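PDB 3ZY3: putative gdp-fucose protein o-fucosyltransferase 1, which belongs to the GT-B clan of glycosyltransferases and holds guanosine-5'-diphosphate in the cleft between its two Rossmann-like domains. Local coordinates for residues G18-Q23 and P44-F49; Q26-L31 and S186-L191; R219-W224 and S287-M292; L62-T67 and W193-T198. All coordinates share one frame; numbering follows the deposited sequence.

Contact 1: residues G18-Q23 and P44-F49. With GDP (guanosine-5'-diphosphate), chain E.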
# COMPACT_ATOMS: atom_id res chain seq x y z
N GLY A 18 -0.59 3.68 -9.15
CA GLY A 18 0.72 3.39 -8.57
C GLY A 18 0.97 1.92 -8.35
O GLY A 18 0.17 1.05 -8.75
N ARG A 19 2.09 1.63 -7.70
CA ARG A 19 2.48 0.25 -7.45
C ARG A 19 2.10 -0.20 -6.03
O ARG A 19 1.20 0.41 -5.44
CB ARG A 19 3.95 0.10 -7.80
CG ARG A 19 4.08 0.07 -9.33
CD ARG A 19 5.51 -0.03 -9.79
NE ARG A 19 6.26 1.16 -9.44
CZ ARG A 19 7.56 1.29 -9.64
NH1 ARG A 19 8.26 0.31 -10.20
NH2 ARG A 19 8.17 2.42 -9.27
N PHE A 20 2.73 -1.25 -5.49
CA PHE A 20 2.18 -1.95 -4.32
C PHE A 20 1.98 -1.07 -3.07
O PHE A 20 0.91 -1.12 -2.41
CB PHE A 20 3.00 -3.22 -3.98
CG PHE A 20 2.34 -4.11 -2.96
CD1 PHE A 20 1.13 -4.73 -3.22
CD2 PHE A 20 2.97 -4.37 -1.74
CE1 PHE A 20 0.54 -5.58 -2.28
CE2 PHE A 20 2.40 -5.20 -0.79
CZ PHE A 20 1.19 -5.81 -1.06
N GLY A 21 3.00 -0.26 -2.76
CA GLY A 21 2.92 0.76 -1.69
C GLY A 21 1.72 1.67 -1.86
O GLY A 21 0.96 1.87 -0.90
N ASN A 22 1.59 2.26 -3.05
CA ASN A 22 0.43 3.07 -3.45
C ASN A 22 -0.89 2.31 -3.22
O ASN A 22 -1.84 2.85 -2.66
CB ASN A 22 0.54 3.36 -4.95
CG ASN A 22 0.76 4.83 -5.31
OD1 ASN A 22 1.91 5.29 -5.44
ND2 ASN A 22 -0.34 5.54 -5.60
N GLN A 23 -0.95 1.06 -3.67
CA GLN A 23 -2.19 0.30 -3.63
C GLN A 23 -2.63 -0.02 -2.20
O GLN A 23 -3.83 0.11 -1.85
CB GLN A 23 -2.07 -0.96 -4.48
CG GLN A 23 -1.76 -0.66 -5.96
CD GLN A 23 -1.37 -1.91 -6.72
OE1 GLN A 23 -1.82 -3.03 -6.40
NE2 GLN A 23 -0.51 -1.74 -7.73
N PRO A 44 -9.56 -6.48 -3.31
CA PRO A 44 -9.07 -6.26 -4.67
C PRO A 44 -8.07 -7.35 -5.10
O PRO A 44 -7.51 -8.05 -4.25
CB PRO A 44 -8.36 -4.91 -4.56
CG PRO A 44 -7.89 -4.83 -3.15
CD PRO A 44 -8.89 -5.61 -2.32
N ASN A 45 -7.87 -7.50 -6.41
CA ASN A 45 -6.66 -8.10 -6.90
C ASN A 45 -5.61 -7.00 -6.87
O ASN A 45 -5.85 -5.89 -7.34
CB ASN A 45 -6.81 -8.64 -8.34
CG ASN A 45 -7.71 -9.82 -8.42
OD1 ASN A 45 -7.76 -10.63 -7.50
ND2 ASN A 45 -8.43 -9.95 -9.54
N PHE A 46 -4.47 -7.26 -6.26
CA PHE A 46 -3.37 -6.31 -6.33
C PHE A 46 -2.75 -6.40 -7.70
O PHE A 46 -3.01 -7.35 -8.46
CB PHE A 46 -2.37 -6.51 -5.20
CG PHE A 46 -2.91 -6.09 -3.87
CD1 PHE A 46 -2.98 -4.74 -3.53
CD2 PHE A 46 -3.39 -7.03 -2.98
CE1 PHE A 46 -3.49 -4.33 -2.29
CE2 PHE A 46 -3.91 -6.63 -1.73
CZ PHE A 46 -3.95 -5.30 -1.39
N ILE A 47 -1.97 -5.39 -8.06
CA ILE A 47 -1.49 -5.31 -9.44
C ILE A 47 0.02 -5.21 -9.46
O ILE A 47 0.62 -4.40 -8.73
CB ILE A 47 -2.12 -4.11 -10.19
CG1 ILE A 47 -3.64 -4.29 -10.30
CG2 ILE A 47 -1.50 -3.97 -11.57
CD1 ILE A 47 -4.40 -2.99 -10.51
N GLU A 48 0.63 -6.03 -10.32
CA GLU A 48 2.08 -6.04 -10.44
C GLU A 48 2.47 -5.85 -11.90
O GLU A 48 1.97 -6.54 -12.77
CB GLU A 48 2.63 -7.36 -9.90
CG GLU A 48 4.06 -7.24 -9.44
CD GLU A 48 4.62 -8.54 -8.93
OE1 GLU A 48 3.92 -9.23 -8.15
OE2 GLU A 48 5.77 -8.86 -9.32
N PHE A 49 3.35 -4.89 -12.16
CA PHE A 49 3.69 -4.57 -13.55
C PHE A 49 5.03 -5.22 -13.88
O PHE A 49 6.03 -4.96 -13.22
CB PHE A 49 3.75 -3.06 -13.78
CG PHE A 49 2.48 -2.34 -13.47
CD1 PHE A 49 1.51 -2.14 -14.47
CD2 PHE A 49 2.25 -1.82 -12.20
CE1 PHE A 49 0.32 -1.45 -14.18
CE2 PHE A 49 1.09 -1.13 -11.91
CZ PHE A 49 0.11 -0.95 -12.90
PB GDP E . 6.95 4.18 -3.41
O1B GDP E . 7.01 4.55 -4.87
O2B GDP E . 8.35 3.99 -2.88
O3B GDP E . 6.07 5.07 -2.58
O3A GDP E . 6.33 2.71 -3.30
PA GDP E . 5.45 1.83 -4.33
O1A GDP E . 4.10 2.46 -4.51
O2A GDP E . 5.33 0.44 -3.71
O5' GDP E . 6.23 1.77 -5.72
C5' GDP E . 7.57 1.29 -5.72
C4' GDP E . 7.62 -0.07 -6.38
O4' GDP E . 8.98 -0.33 -6.69
C3' GDP E . 7.27 -1.24 -5.47
O3' GDP E . 5.88 -1.50 -5.33
C2' GDP E . 8.05 -2.38 -6.12
O2' GDP E . 7.44 -2.81 -7.36
C1' GDP E . 9.36 -1.69 -6.42
N9 GDP E . 10.20 -1.71 -5.18
C8 GDP E . 10.45 -0.65 -4.36
N7 GDP E . 11.27 -1.02 -3.34
C5 GDP E . 11.54 -2.35 -3.52
C6 GDP E . 12.32 -3.40 -2.82
O6 GDP E . 12.93 -3.10 -1.78
N1 GDP E . 12.34 -4.66 -3.34
C2 GDP E . 11.66 -4.97 -4.49
N2 GDP E . 11.69 -6.24 -5.02
N3 GDP E . 10.94 -4.06 -5.19
C4 GDP E . 10.83 -2.78 -4.73
O HOH W 1 6.98 -2.71 -11.27
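Gly18 meets Phe49 through its carbonyl oxygen, which lies at the ring edge, near the plane, with Gly18 O 3.9 Å from Phe49 CE2. Arg19, at the N-cap position of helix 20-37, crosses the same ring with its aliphatic part, CG being 3.9 Å from Phe49 CD2. A bend further out (chi3 -65°) lays the guanidinium against the GDP ribose, with C4' above the centre of one face, and a water bonded to Phe49 O makes a weak bond with Arg19 NH1. The next three residues turn their backbone N-H groups to GDP: Phe20 N to O3', Gly21 N to O2A (2.6 Å) and Asn22 N to O1A (2.9 Å). The positive end of the helix thus faces the alpha-phosphate and probably offsets some of its charge. Phe20 sends its ring the other way, into a T-shaped pair in which its CE1 edge stands over one face of Phe46, centroids 5.3 Å apart and planes at 71°; Tyr316 makes a further edge-to-face pair with Phe20. Three bonds fix the rotation of the Gln23 amide. Gln23 OE1 accepts from Ile47 N (2.9 Å) while lying at the edge of the Phe46 ring, and Gln23 NE2 donates to Ile47 O (3.1 Å) and to Gly18 O (3.0 Å). The amide thereby satisfies Ile47 as a neighbouring strand would, while Phe46 and Glu48 pair with strand 54-58. Strand 10-13, helix 20-37 and strand 40-49 form a beta-alpha-beta unit whose helix start grips a phosphate, as in Rossmann-like nucleotide-binding domains.

Contact 2: residues Q26-L31 and S186-L191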
# COMPACT_ATOMS: atom_id res chain seq x y z
N GLN A 26 -3.85 3.25 -0.29
CA GLN A 26 -5.24 3.61 -0.60
C GLN A 26 -6.22 2.55 -0.11
O GLN A 26 -7.29 2.88 0.36
CB GLN A 26 -5.40 3.84 -2.09
CG GLN A 26 -4.89 5.21 -2.52
CD GLN A 26 -5.30 5.59 -3.91
OE1 GLN A 26 -6.14 6.49 -4.11
NE2 GLN A 26 -4.69 4.98 -4.88
N PHE A 27 -5.84 1.28 -0.19
CA PHE A 27 -6.69 0.20 0.32
C PHE A 27 -7.06 0.34 1.81
O PHE A 27 -8.18 0.02 2.17
CB PHE A 27 -6.00 -1.15 0.09
CG PHE A 27 -6.73 -2.32 0.67
CD1 PHE A 27 -8.01 -2.65 0.23
CD2 PHE A 27 -6.10 -3.15 1.62
CE1 PHE A 27 -8.68 -3.73 0.73
CE2 PHE A 27 -6.77 -4.24 2.14
CZ PHE A 27 -8.06 -4.53 1.71
N LEU A 28 -6.14 0.78 2.66
CA LEU A 28 -6.49 1.09 4.06
C LEU A 28 -7.63 2.10 4.13
O LEU A 28 -8.55 1.95 4.94
CB LEU A 28 -5.29 1.66 4.84
CG LEU A 28 -4.07 0.76 5.00
CD1 LEU A 28 -3.02 1.38 5.94
CD2 LEU A 28 -4.48 -0.63 5.48
N GLY A 29 -7.55 3.15 3.31
CA GLY A 29 -8.62 4.14 3.20
C GLY A 29 -9.92 3.57 2.68
O GLY A 29 -11.02 3.96 3.14
N VAL A 30 -9.82 2.66 1.70
CA VAL A 30 -11.01 1.98 1.19
C VAL A 30 -11.66 1.12 2.27
O VAL A 30 -12.88 1.06 2.35
CB VAL A 30 -10.73 1.15 -0.08
CG1 VAL A 30 -12.03 0.56 -0.59
CG2 VAL A 30 -10.15 2.03 -1.18
N LEU A 31 -10.85 0.45 3.10
CA LEU A 31 -11.39 -0.30 4.25
C LEU A 31 -12.23 0.59 5.17
O LEU A 31 -13.36 0.23 5.53
CB LEU A 31 -10.27 -0.97 5.05
CG LEU A 31 -9.67 -2.26 4.48
CD1 LEU A 31 -8.44 -2.67 5.28
CD2 LEU A 31 -10.70 -3.38 4.45
N SER A 186 -3.43 2.64 11.47
CA SER A 186 -3.60 1.54 12.42
C SER A 186 -4.50 0.46 11.85
O SER A 186 -4.54 -0.67 12.35
CB SER A 186 -4.12 2.06 13.77
OG SER A 186 -5.48 2.45 13.66
N ILE A 187 -5.22 0.78 10.77
CA ILE A 187 -6.02 -0.25 10.13
C ILE A 187 -5.13 -1.38 9.58
O ILE A 187 -5.59 -2.50 9.43
CB ILE A 187 -6.98 0.28 9.03
CG1 ILE A 187 -8.01 1.24 9.64
CG2 ILE A 187 -7.71 -0.91 8.33
CD1 ILE A 187 -8.79 2.08 8.55
N GLN A 188 -3.85 -1.13 9.31
CA GLN A 188 -3.08 -2.26 8.79
C GLN A 188 -2.68 -3.29 9.84
O GLN A 188 -2.09 -4.31 9.53
CB GLN A 188 -1.98 -1.88 7.76
CG GLN A 188 -0.64 -1.58 8.20
CD GLN A 188 0.40 -1.77 7.07
OE1 GLN A 188 0.35 -1.10 6.01
NE2 GLN A 188 1.36 -2.64 7.32
N LYS A 189 -3.09 -3.05 11.08
CA LYS A 189 -3.14 -4.12 12.08
C LYS A 189 -3.88 -5.33 11.51
O LYS A 189 -3.58 -6.49 11.84
CB LYS A 189 -3.87 -3.61 13.32
CG LYS A 189 -3.97 -4.63 14.44
CD LYS A 189 -4.91 -4.14 15.52
CE LYS A 189 -5.03 -5.19 16.61
NZ LYS A 189 -5.28 -6.53 16.01
N TYR A 190 -4.83 -5.05 10.62
CA TYR A 190 -5.71 -6.06 10.05
C TYR A 190 -5.20 -6.67 8.74
O TYR A 190 -5.88 -7.50 8.14
CB TYR A 190 -7.13 -5.49 9.91
CG TYR A 190 -7.75 -5.17 11.23
CD1 TYR A 190 -8.31 -6.18 12.01
CD2 TYR A 190 -7.79 -3.86 11.72
CE1 TYR A 190 -8.89 -5.92 13.24
CE2 TYR A 190 -8.38 -3.57 12.97
CZ TYR A 190 -8.93 -4.62 13.71
OH TYR A 190 -9.53 -4.38 14.94
N LEU A 191 -4.00 -6.28 8.33
CA LEU A 191 -3.33 -6.93 7.21
C LEU A 191 -2.21 -7.79 7.78
O LEU A 191 -1.30 -7.28 8.43
CB LEU A 191 -2.78 -5.93 6.17
CG LEU A 191 -3.77 -4.98 5.51
CD1 LEU A 191 -3.13 -4.04 4.50
CD2 LEU A 191 -4.95 -5.74 4.85
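Leu28 and Leu31, both on helix 20-37, face Ile187, Gln188 and Leu191 of a 3-10 turn and the residue that follows it. The contact seats the helix of a Rossmann-like beta-alpha-beta unit against the connection that leads into helix 195-208, and it is buried and almost wholly apolar. Leu28 has CG anti to its carbonyl carbon (chi1 -62°), which points the branch at 186-191, where both methyls find Gln188 CB. Leu28 CD2 sits 3.6 Å from Gln188 CB and 3.8 Å from Leu191 CD1, while Leu28 CD1 lies beside the same Gln188 CB. Ile187 divides its two branches between the leucines. Ile187 CG2, anti to the backbone N, slides past Leu31 and comes within 3.6 Å of Leu31 CD1, whereas the CG1 arm reaches back so that Ile187 CD1 rests 3.6 Å from Leu28 O. Gln188 contributes its CB here, and a first torsion of 90° takes its amide off toward helix 335-346, where OE1 is bonded by Arg342 NE. Leu191 likewise splits its methyls: CD1 goes to Leu28 and CD2 to Phe27. The Phe27 ring has Leu31 CG over one face and reaches Leu41 and Pro44 of strand 40-49. Leu191 CD2 approaches this ring at its edge, in the ring plane, 3.6 Å from Phe27 CE2.

Contact 3: residues R219-W224 and S287-M292. With GDP (guanosine-5'-diphosphate), chain E; SO4 (sulfate ion), chain F.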
# COMPACT_ATOMS: atom_id res chain seq x y z
N ARG A 219 15.59 2.67 -1.74
CA ARG A 219 14.72 3.07 -2.82
C ARG A 219 15.57 3.88 -3.80
O ARG A 219 16.00 5.00 -3.47
CB ARG A 219 13.57 3.91 -2.23
CG ARG A 219 12.47 4.30 -3.22
CD ARG A 219 11.73 3.08 -3.88
NE ARG A 219 10.51 3.51 -4.57
CZ ARG A 219 10.45 3.92 -5.84
NH1 ARG A 219 11.55 3.95 -6.59
NH2 ARG A 219 9.29 4.34 -6.36
N ASN A 220 15.85 3.32 -4.98
CA ASN A 220 16.82 3.99 -5.88
C ASN A 220 16.71 3.60 -7.34
O ASN A 220 17.67 3.80 -8.12
CB ASN A 220 18.27 3.80 -5.39
CG ASN A 220 18.65 2.32 -5.24
OD1 ASN A 220 18.31 1.49 -6.08
ND2 ASN A 220 19.38 2.00 -4.17
N ASP A 221 15.59 3.04 -7.75
CA ASP A 221 15.35 2.94 -9.20
C ASP A 221 15.16 4.35 -9.84
O ASP A 221 15.06 5.36 -9.12
CB ASP A 221 14.19 2.00 -9.52
CG ASP A 221 14.31 1.36 -10.90
OD1 ASP A 221 15.14 1.80 -11.74
OD2 ASP A 221 13.58 0.39 -11.14
N ALA A 222 15.07 4.39 -11.17
CA ALA A 222 15.19 5.65 -11.93
C ALA A 222 14.07 6.68 -11.72
O ALA A 222 14.26 7.89 -12.02
CB ALA A 222 15.39 5.33 -13.43
N ASP A 223 12.94 6.22 -11.21
CA ASP A 223 11.77 7.06 -10.99
C ASP A 223 11.94 7.93 -9.75
O ASP A 223 11.24 8.93 -9.60
CB ASP A 223 10.49 6.21 -10.89
CG ASP A 223 10.47 5.30 -9.65
OD1 ASP A 223 11.37 4.47 -9.48
OD2 ASP A 223 9.53 5.41 -8.86
N TRP A 224 12.88 7.56 -8.87
CA TRP A 224 13.04 8.25 -7.60
C TRP A 224 13.58 9.69 -7.67
O TRP A 224 13.20 10.52 -6.85
CB TRP A 224 13.92 7.44 -6.66
CG TRP A 224 13.68 7.73 -5.21
CD1 TRP A 224 14.58 8.20 -4.32
CD2 TRP A 224 12.44 7.58 -4.49
NE1 TRP A 224 14.00 8.34 -3.08
CE2 TRP A 224 12.69 7.96 -3.15
CE3 TRP A 224 11.15 7.15 -4.83
CZ2 TRP A 224 11.69 7.95 -2.16
CZ3 TRP A 224 10.16 7.11 -3.85
CH2 TRP A 224 10.44 7.52 -2.52
N SER A 287 15.95 -3.74 -1.92
CA SER A 287 16.08 -2.62 -2.87
C SER A 287 15.34 -2.90 -4.15
O SER A 287 15.16 -4.06 -4.51
CB SER A 287 17.54 -2.35 -3.23
OG SER A 287 17.58 -1.18 -4.04
N ASP A 288 14.90 -1.83 -4.81
CA ASP A 288 14.29 -1.92 -6.15
C ASP A 288 15.35 -1.96 -7.25
O ASP A 288 15.05 -2.31 -8.42
CB ASP A 288 13.27 -0.79 -6.41
CG ASP A 288 13.83 0.63 -6.14
OD1 ASP A 288 14.93 0.78 -5.58
OD2 ASP A 288 13.16 1.60 -6.52
N LYS A 289 16.58 -1.60 -6.91
CA LYS A 289 17.63 -1.61 -7.92
C LYS A 289 19.01 -1.96 -7.34
O LYS A 289 19.50 -3.09 -7.54
CB LYS A 289 17.65 -0.26 -8.69
CG LYS A 289 18.58 -0.19 -9.89
CD LYS A 289 18.31 -1.29 -10.90
CE LYS A 289 16.86 -1.29 -11.34
NZ LYS A 289 16.61 -2.45 -12.25
N ASP A 290 19.64 -0.99 -6.66
CA ASP A 290 21.01 -1.09 -6.18
C ASP A 290 21.01 -1.44 -4.68
O ASP A 290 20.71 -0.60 -3.83
CB ASP A 290 21.77 0.21 -6.44
CG ASP A 290 23.25 0.13 -6.07
OD1 ASP A 290 23.79 -0.95 -5.71
OD2 ASP A 290 23.90 1.19 -6.16
N HIS A 291 21.31 -2.71 -4.38
CA HIS A 291 21.31 -3.18 -2.99
C HIS A 291 22.57 -2.74 -2.29
O HIS A 291 22.68 -2.88 -1.06
CB HIS A 291 21.18 -4.71 -2.93
CG HIS A 291 19.85 -5.23 -3.36
ND1 HIS A 291 19.50 -5.38 -4.68
CD2 HIS A 291 18.79 -5.68 -2.64
CE1 HIS A 291 18.26 -5.85 -4.77
NE2 HIS A 291 17.81 -6.06 -3.54
N MET A 292 23.53 -2.23 -3.07
CA MET A 292 24.79 -1.67 -2.52
C MET A 292 25.55 -2.69 -1.69
O MET A 292 26.22 -2.32 -0.73
CB MET A 292 24.53 -0.42 -1.65
CG MET A 292 23.98 0.79 -2.45
SD MET A 292 23.82 2.28 -1.46
CE MET A 292 25.50 2.61 -0.94
PB GDP E . 6.95 4.18 -3.41
O1B GDP E . 7.01 4.55 -4.87
O2B GDP E . 8.35 3.99 -2.88
O3B GDP E . 6.07 5.07 -2.58
O3A GDP E . 6.33 2.71 -3.30
PA GDP E . 5.45 1.83 -4.33
O1A GDP E . 4.10 2.46 -4.51
O2A GDP E . 5.33 0.44 -3.71
O5' GDP E . 6.23 1.77 -5.72
C5' GDP E . 7.57 1.29 -5.72
C4' GDP E . 7.62 -0.07 -6.38
O4' GDP E . 8.98 -0.33 -6.69
C3' GDP E . 7.27 -1.24 -5.47
O3' GDP E . 5.88 -1.50 -5.33
C2' GDP E . 8.05 -2.38 -6.12
O2' GDP E . 7.44 -2.81 -7.36
C1' GDP E . 9.36 -1.69 -6.42
N9 GDP E . 10.20 -1.71 -5.18
C8 GDP E . 10.45 -0.65 -4.36
N7 GDP E . 11.27 -1.02 -3.34
C5 GDP E . 11.54 -2.35 -3.52
C6 GDP E . 12.32 -3.40 -2.82
O6 GDP E . 12.93 -3.10 -1.78
N1 GDP E . 12.34 -4.66 -3.34
C2 GDP E . 11.66 -4.97 -4.49
N2 GDP E . 11.69 -6.24 -5.02
N3 GDP E . 10.94 -4.06 -5.19
C4 GDP E . 10.83 -2.78 -4.73
S SO4 F . 23.33 -5.37 -5.76
O1 SO4 F . 24.18 -4.78 -4.70
O2 SO4 F . 22.02 -4.72 -6.02
O3 SO4 F . 24.05 -5.28 -7.02
O4 SO4 F . 23.14 -6.78 -5.40
O HOH W 2 14.07 -1.84 -12.53
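Asp288 turns its carboxylate onto three donors of residues 219-221. Asp288 OD1 takes Asn220 N on its syn lone pair at 2.8 Å, a nearly straight bond (168°), and Asp221 N comes to OD2 from above the carboxylate plane. Arg219 NH1 completes the set with a salt bridge to Asp288 OD2 at 2.8 Å, although as a hydrogen bond it is weak. Asn220 answers with its own side chain: OD1 accepts from Asp290 N (2.9 Å) and ND2 donates to Asp290 O, in the carbonyl plane, so the amide is fixed in its rotation by one backbone residue. Farther along, a water bridges Asp221 OD2 and Lys289 NZ. The two segments are the loops that follow strands 213-218 and 282-287, neighbours in the parallel sheet of a Rossmann-like domain, and the nucleotide lies at these carboxyl ends. Arg219 NE and NH2 bind the beta-phosphate oxygens O2B (2.8 Å) and O1B (2.7 Å), and Asp288 CB lies 3.4 Å from GDP N9. What holds the guanidinium is a second carboxylate, Asp223, gripped end-on by NH1 and NH2, together with Trp224, whose CE3 lies over the centre of one guanidinium face. On the other segment, Ser287 OG accepts from Lys289 N in an ST turn and is bonded to Leu218 O, and Asp290 OD1 accepts from Met292 N in an Asx turn. Beyond this, His291 binds a sulfate ion, probably from the crystallisation liquor, through N and ND1, while its NE2 is bonded to Asp313.

Contact 4: residues L62-T67 and W193-T198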
# COMPACT_ATOMS: atom_id res chain seq x y z
N LEU A 62 -1.44 -12.79 -0.82
CA LEU A 62 -0.59 -11.92 -0.03
C LEU A 62 -0.99 -11.77 1.43
O LEU A 62 -0.13 -11.72 2.32
CB LEU A 62 -0.55 -10.53 -0.65
CG LEU A 62 -0.11 -10.45 -2.11
CD1 LEU A 62 -0.29 -9.03 -2.64
CD2 LEU A 62 1.35 -10.94 -2.30
N PHE A 63 -2.30 -11.65 1.67
CA PHE A 63 -2.83 -11.31 2.99
C PHE A 63 -3.95 -12.27 3.43
O PHE A 63 -4.67 -12.76 2.59
CB PHE A 63 -3.37 -9.90 2.96
CG PHE A 63 -2.31 -8.84 2.66
CD1 PHE A 63 -1.19 -8.71 3.48
CD2 PHE A 63 -2.46 -7.99 1.58
CE1 PHE A 63 -0.20 -7.71 3.22
CE2 PHE A 63 -1.53 -6.99 1.32
CZ PHE A 63 -0.38 -6.86 2.14
N GLN A 64 -4.09 -12.47 4.74
CA GLN A 64 -5.08 -13.38 5.32
C GLN A 64 -6.46 -12.74 5.40
O GLN A 64 -6.64 -11.66 5.99
CB GLN A 64 -4.64 -13.86 6.71
CG GLN A 64 -3.24 -14.52 6.71
CD GLN A 64 -2.94 -15.27 8.00
OE1 GLN A 64 -3.84 -15.68 8.73
NE2 GLN A 64 -1.65 -15.48 8.28
N VAL A 65 -7.43 -13.41 4.81
CA VAL A 65 -8.80 -12.90 4.77
C VAL A 65 -9.39 -12.90 6.18
O VAL A 65 -10.14 -11.99 6.55
CB VAL A 65 -9.68 -13.74 3.81
CG1 VAL A 65 -11.13 -13.23 3.82
CG2 VAL A 65 -9.12 -13.68 2.38
N GLY A 66 -9.03 -13.91 6.96
CA GLY A 66 -9.51 -14.06 8.34
C GLY A 66 -9.25 -12.81 9.15
O GLY A 66 -10.12 -12.34 9.88
N THR A 67 -8.05 -12.27 9.00
CA THR A 67 -7.64 -11.11 9.76
C THR A 67 -8.31 -9.82 9.32
O THR A 67 -8.76 -9.03 10.16
CB THR A 67 -6.11 -10.94 9.72
OG1 THR A 67 -5.50 -12.19 10.08
CG2 THR A 67 -5.69 -9.88 10.72
N TRP A 193 0.43 -11.04 6.68
CA TRP A 193 1.00 -11.78 5.55
C TRP A 193 0.43 -13.18 5.55
O TRP A 193 0.27 -13.79 6.63
CB TRP A 193 2.54 -11.83 5.63
CG TRP A 193 3.19 -10.48 5.47
CD1 TRP A 193 3.81 -9.74 6.43
CD2 TRP A 193 3.26 -9.72 4.27
NE1 TRP A 193 4.26 -8.55 5.91
CE2 TRP A 193 3.93 -8.51 4.58
CE3 TRP A 193 2.80 -9.93 2.96
CZ2 TRP A 193 4.16 -7.53 3.62
CZ3 TRP A 193 3.04 -8.96 2.01
CH2 TRP A 193 3.72 -7.77 2.34
N SER A 194 0.15 -13.69 4.36
CA SER A 194 -0.22 -15.10 4.21
C SER A 194 0.91 -15.95 4.81
O SER A 194 2.07 -15.51 4.87
CB SER A 194 -0.36 -15.47 2.73
OG SER A 194 0.88 -15.25 2.05
N SER A 195 0.57 -17.16 5.25
CA SER A 195 1.53 -18.07 5.89
C SER A 195 2.70 -18.31 4.96
O SER A 195 3.84 -18.38 5.41
CB SER A 195 0.87 -19.41 6.25
OG SER A 195 -0.34 -19.19 6.97
N ARG A 196 2.41 -18.39 3.67
CA ARG A 196 3.41 -18.68 2.63
C ARG A 196 4.54 -17.64 2.65
O ARG A 196 5.73 -17.99 2.71
CB ARG A 196 2.74 -18.70 1.26
CG ARG A 196 3.63 -19.20 0.14
CD ARG A 196 2.83 -19.62 -1.10
NE ARG A 196 3.68 -19.52 -2.30
CZ ARG A 196 4.08 -18.37 -2.83
NH1 ARG A 196 3.70 -17.21 -2.29
NH2 ARG A 196 4.87 -18.37 -3.91
N ILE A 197 4.14 -16.38 2.59
CA ILE A 197 5.07 -15.25 2.63
C ILE A 197 5.85 -15.18 3.94
O ILE A 197 7.08 -15.02 3.92
CB ILE A 197 4.36 -13.93 2.32
CG1 ILE A 197 3.85 -13.97 0.87
CG2 ILE A 197 5.31 -12.71 2.51
CD1 ILE A 197 3.12 -12.71 0.47
N THR A 198 5.16 -15.31 5.08
CA THR A 198 5.83 -15.31 6.38
C THR A 198 6.85 -16.46 6.46
O THR A 198 7.96 -16.26 6.95
CB THR A 198 4.81 -15.35 7.54
OG1 THR A 198 4.17 -14.06 7.64
CG2 THR A 198 5.48 -15.66 8.89
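Trp193 and Phe63 are joined by a single backbone bridge, their CA atoms 4.6 Å apart, and their side chains lie side by side, pointing the same way. From CA, the CB of Trp193 leads away from 62-67, but the indole beyond it swings back (chi1 -66°). Trp193 CD2, at the ring fusion, is 4.1 Å from Phe63 CE1. CE3 comes nearer, passing Leu62 O and the same CE1, and Trp193 CZ3 then lies 3.7 Å from Phe63 CE1, which stands over the indole face toward its rim. The six-membered rings meet obliquely, their planes 32° apart. At the five-membered ring, NE1 is bonded to Glu343 OE1. The backbone is fastened by Ser194 N, 2.8 Å from Leu62 O and well above that carbonyl's plane, and by Gln64 NE2, which donates to Trp193 O at 3.0 Å. Ser194 OG accepts a weak capping bond from Ile197 N and is bonded to Phe61 O. Ile197 CD1 meets Leu62 CD2 at 3.7 Å. The contact joins the turn between helices 59-62 and 65-68 to the start of helix 195-208, with helix 315-324 against Trp193 and Ile197, and Phe20 of helix 20-37 against Leu62 and Phe63.

Contacts 1 and 2 share helix 20-37, first at its phosphate-binding start and then further along, with centres about 14 Å apart. Contact 4 lies about 16 Å from contact 1 and 14 Å from contact 2, centre to centre, and Phe20, Phe46, Leu62 and Phe63 merge into one apolar cluster. Along the chain the segments of contacts 1 and 2 alternate, as do those of 2 and 4. Contact 3 comes last, in loops at the carboxyl ends of two strands of the five-stranded parallel sheet. Its centre is about 18 Å from that of contact 1; they meet through GDP, held from both domains, and where Arg19 makes a long, weak ion pair with Asp223.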